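Local coordinates for globin (PDB 2W31), which is the haem-binding globin domain of a bacterial globin-coupled sensor, with hexacoordinated haem iron, and probably binds oxygen, at the interface of chains A and B. Sequence-based numbering; all coordinates share one arbitrary frame. Chains: chain A/B, Globin.

The interface of chains A and B. Residues chain A 11, 111, 136-137, 140; chain B 108, 111-112, 136, 140.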
ATOM      1  N   TYR A  11       4.857   5.306 -11.347  1.00 14.11           N
ATOM      2  CA  TYR A  11       5.490   4.718 -10.161  1.00 13.10           C
ATOM      3  C   TYR A  11       7.017   4.680 -10.233  1.00 14.63           C
ATOM      4  O   TYR A  11       7.654   4.196  -9.314  1.00 15.26           O
ATOM      5  CB  TYR A  11       4.970   3.267  -9.969  1.00 11.75           C
ATOM      6  CG  TYR A  11       3.560   3.190  -9.410  1.00 10.76           C
ATOM      7  CD1 TYR A  11       3.343   3.276  -8.028  1.00 10.96           C
ATOM      8  CD2 TYR A  11       2.459   3.045 -10.232  1.00 10.18           C
ATOM      9  CE1 TYR A  11       2.056   3.207  -7.476  1.00 10.55           C
ATOM     10  CE2 TYR A  11       1.172   2.971  -9.704  1.00 10.56           C
ATOM     11  CZ  TYR A  11       0.971   3.092  -8.332  1.00  9.01           C
ATOM     12  OH  TYR A  11      -0.323   2.989  -7.811  1.00 12.00           O
ATOM     13  N   ARG A 111       2.262  -7.519   2.052  1.00 11.04           N
ATOM     14  CA  ARG A 111       3.324  -6.525   2.139  1.00 11.81           C
ATOM     15  C   ARG A 111       4.204  -6.785   3.390  1.00 11.83           C
ATOM     16  O   ARG A 111       5.423  -6.785   3.312  1.00 12.58           O
ATOM     17  CB  ARG A 111       2.651  -5.160   2.233  1.00 13.30           C
ATOM     18  CG  ARG A 111       3.540  -4.043   2.094  1.00 14.03           C
ATOM     19  CD  ARG A 111       2.757  -2.749   2.497  1.00 14.36           C
ATOM     20  NE  ARG A 111       1.495  -2.496   1.784  1.00 13.87           N
ATOM     21  CZ  ARG A 111       1.430  -2.060   0.512  1.00 12.34           C
ATOM     22  NH1 ARG A 111       2.525  -1.924  -0.204  1.00 12.52           N
ATOM     23  NH2 ARG A 111       0.278  -1.803  -0.091  1.00 13.61           N
ATOM     24  N   GLU A 136       7.583  -2.804  -3.021  1.00  9.84           N
ATOM     25  CA  GLU A 136       6.485  -1.848  -2.746  1.00 11.38           C
ATOM     26  C   GLU A 136       5.829  -1.325  -4.017  1.00  9.55           C
ATOM     27  O   GLU A 136       4.595  -1.158  -4.052  1.00 12.12           O
ATOM     28  CB  GLU A 136       6.941  -0.695  -1.869  1.00 12.68           C
ATOM     29  CG  GLU A 136       7.414  -1.094  -0.485  1.00 14.03           C
ATOM     30  CD  GLU A 136       6.336  -1.294   0.525  1.00 15.39           C
ATOM     31  OE1 GLU A 136       5.294  -1.928   0.263  1.00 16.76           O
ATOM     32  OE2 GLU A 136       6.575  -0.858   1.685  1.00 22.37           O
ATOM     33  N   LYS A 137       6.612  -1.072  -5.073  1.00  9.85           N
ATOM     34  CA  LYS A 137       6.036  -0.660  -6.341  1.00 10.90           C
ATOM     35  C   LYS A 137       5.116  -1.742  -6.949  1.00 10.76           C
ATOM     36  O   LYS A 137       4.001  -1.461  -7.337  1.00 11.32           O
ATOM     37  CB  LYS A 137       7.129  -0.277  -7.349  1.00  9.95           C
ATOM     38  CG  LYS A 137       7.842   1.014  -7.034  1.00 11.35           C
ATOM     39  CD  LYS A 137       8.960   1.205  -8.020  1.00 14.93           C
ATOM     40  CE  LYS A 137      10.079   2.044  -7.425  1.00 18.85           C
ATOM     41  NZ  LYS A 137      11.314   2.108  -8.264  1.00 17.76           N
ATOM     42  N   ASP A 140       1.941  -2.115  -4.847  1.00  9.14           N
ATOM     43  CA  ASP A 140       1.068  -0.921  -5.017  1.00  8.72           C
ATOM     44  C   ASP A 140       0.424  -0.876  -6.404  1.00  9.69           C
ATOM     45  O   ASP A 140      -0.743  -0.482  -6.518  1.00 10.09           O
ATOM     46  CB  ASP A 140       1.817   0.376  -4.658  1.00 10.14           C
ATOM     47  CG  ASP A 140       1.962   0.573  -3.146  1.00 11.91           C
ATOM     48  OD1 ASP A 140       1.450  -0.268  -2.357  1.00 12.25           O
ATOM     49  OD2 ASP A 140       2.614   1.574  -2.769  1.00 12.50           O
TER
ATOM     50  N   ASN B 108       2.420   5.575  -2.691  1.00  9.08           N
ATOM     51  CA  ASN B 108       3.692   4.862  -2.865  1.00  9.48           C
ATOM     52  C   ASN B 108       4.874   5.819  -2.581  1.00 10.24           C
ATOM     53  O   ASN B 108       5.864   5.413  -1.943  1.00 10.28           O
ATOM     54  CB  ASN B 108       3.799   4.291  -4.291  1.00 10.07           C
ATOM     55  CG  ASN B 108       5.083   3.467  -4.499  1.00  9.53           C
ATOM     56  OD1 ASN B 108       6.065   3.984  -5.063  1.00 14.27           O
ATOM     57  ND2 ASN B 108       5.100   2.229  -3.993  1.00 13.24           N
ATOM     58  N   ARG B 111       5.101   6.201   1.168  1.00  9.56           N
ATOM     59  CA  ARG B 111       5.533   4.939   1.741  1.00  9.45           C
ATOM     60  C   ARG B 111       7.035   4.756   1.603  1.00  9.57           C
ATOM     61  O   ARG B 111       7.727   4.403   2.577  1.00 10.85           O
ATOM     62  CB  ARG B 111       4.783   3.795   1.038  1.00 11.48           C
ATOM     63  CG  ARG B 111       4.992   2.439   1.640  1.00 13.30           C
ATOM     64  CD  ARG B 111       4.388   1.307   0.713  1.00 10.65           C
ATOM     65  NE  ARG B 111       3.026   1.574   0.187  1.00 13.34           N
ATOM     66  CZ  ARG B 111       1.908   1.362   0.899  1.00 11.52           C
ATOM     67  NH1 ARG B 111       2.009   1.016   2.178  1.00 12.28           N
ATOM     68  NH2 ARG B 111       0.692   1.535   0.351  1.00 13.49           N
ATOM     69  N   GLN B 112       7.560   4.989   0.397  1.00  9.38           N
ATOM     70  CA  GLN B 112       9.006   4.794   0.189  1.00  9.82           C
ATOM     71  C   GLN B 112       9.808   5.768   1.072  1.00  9.57           C
ATOM     72  O   GLN B 112      10.831   5.419   1.669  1.00 11.33           O
ATOM     73  CB  GLN B 112       9.380   5.006  -1.292  1.00 10.42           C
ATOM     74  CG  GLN B 112       8.627   4.142  -2.345  1.00 14.56           C
ATOM     75  CD  GLN B 112       9.041   2.674  -2.448  1.00 16.76           C
ATOM     76  OE1 GLN B 112       9.624   2.106  -1.509  1.00 20.21           O
ATOM     77  NE2 GLN B 112       8.702   2.027  -3.606  1.00 15.64           N
ATOM     78  N   GLU B 136       3.285   0.717   7.829  1.00  8.49           N
ATOM     79  CA  GLU B 136       2.597   0.139   6.669  1.00  9.23           C
ATOM     80  C   GLU B 136       1.080   0.041   6.969  1.00  9.12           C
ATOM     81  O   GLU B 136       0.253   0.246   6.063  1.00 10.91           O
ATOM     82  CB  GLU B 136       3.140  -1.260   6.355  1.00 11.04           C
ATOM     83  CG  GLU B 136       4.588  -1.221   5.846  1.00 12.57           C
ATOM     84  CD  GLU B 136       4.737  -0.857   4.383  1.00 17.21           C
ATOM     85  OE1 GLU B 136       4.170   0.126   3.903  1.00 14.49           O
ATOM     86  OE2 GLU B 136       5.489  -1.597   3.706  1.00 24.84           O
ATOM     87  N   ASP B 140      -1.667   2.035   4.763  1.00  8.28           N
ATOM     88  CA  ASP B 140      -2.674   1.195   4.073  1.00  8.48           C
ATOM     89  C   ASP B 140      -4.102   1.566   4.525  1.00  8.20           C
ATOM     90  O   ASP B 140      -5.045   1.550   3.698  1.00  9.77           O
ATOM     91  CB  ASP B 140      -2.371  -0.278   4.207  1.00  9.39           C
ATOM     92  CG  ASP B 140      -1.206  -0.717   3.320  1.00 10.00           C
ATOM     93  OD1 ASP B 140      -0.682   0.114   2.542  1.00 13.16           O
ATOM     94  OD2 ASP B 140      -0.846  -1.922   3.386  1.00 11.41           O
TER
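A:Arg111 and B:Arg111 meet tip to tip across the two-fold axis, where helices 100-121 and 125-151 of one globin domain of the protoglobin family pack on 101-121 and 125-148 of the other as a four-helix bundle; this dimer may or may not form in the full-length sensor. The guanidinium planes lie 4° apart, and CZ of A:Arg111 sits over the centre of the other group, 3.5 Å from CZ of B:Arg111. Such face-to-face pairing of like charges is presumably tolerated because carboxylates surround the stack. NE of A:Arg111 donates to the syn lone pair of B:Asp140 OD2 at 2.9 Å. Within chain A, NH1 and NH2 of A:Arg111 grip A:Asp140 OD1 end-on, while A:Arg111 NH1 also reaches A:Glu136 OE1 (2.8 Å), nearly in the guanidinium plane, which fixes the group's rotation. A bend at chi3 turns the tip of A:Arg111 into this stack. An alanine here would probably leave B:Asp140 OD2 without its cross-chain donor, A:Glu136 and A:Asp140 without their intrachain mate, and B:Arg111 without its stacking partner.

A:Asp140 serves both chains: its OD2 accepts from B:Arg111 NE (3.0 Å) and from B:Asn108 ND2 (2.8 Å), the latter nearly straight at 167° and arriving from above the carboxylate plane. With CG anti to the backbone N (chi1 -177°), B:Asn108 directs its amide at this oxygen. The carboxylates of A:Glu136 and B:Glu136 also converge tip to tip, but their OE2 separation is too short to interpret reliably.

Toward the periphery the packing is looser, made of van der Waals contacts between polar side chains. The ring edge of A:Tyr11 meets B:Asn108 in plane, CE1 to CB at 3.8 Å. The B:Gln112 amide lies against aliphatic carbon, with NE2 3.7 Å from A:Lys137 CG, and the extended lysine chain continues alongside the amide, with CE still near NE2.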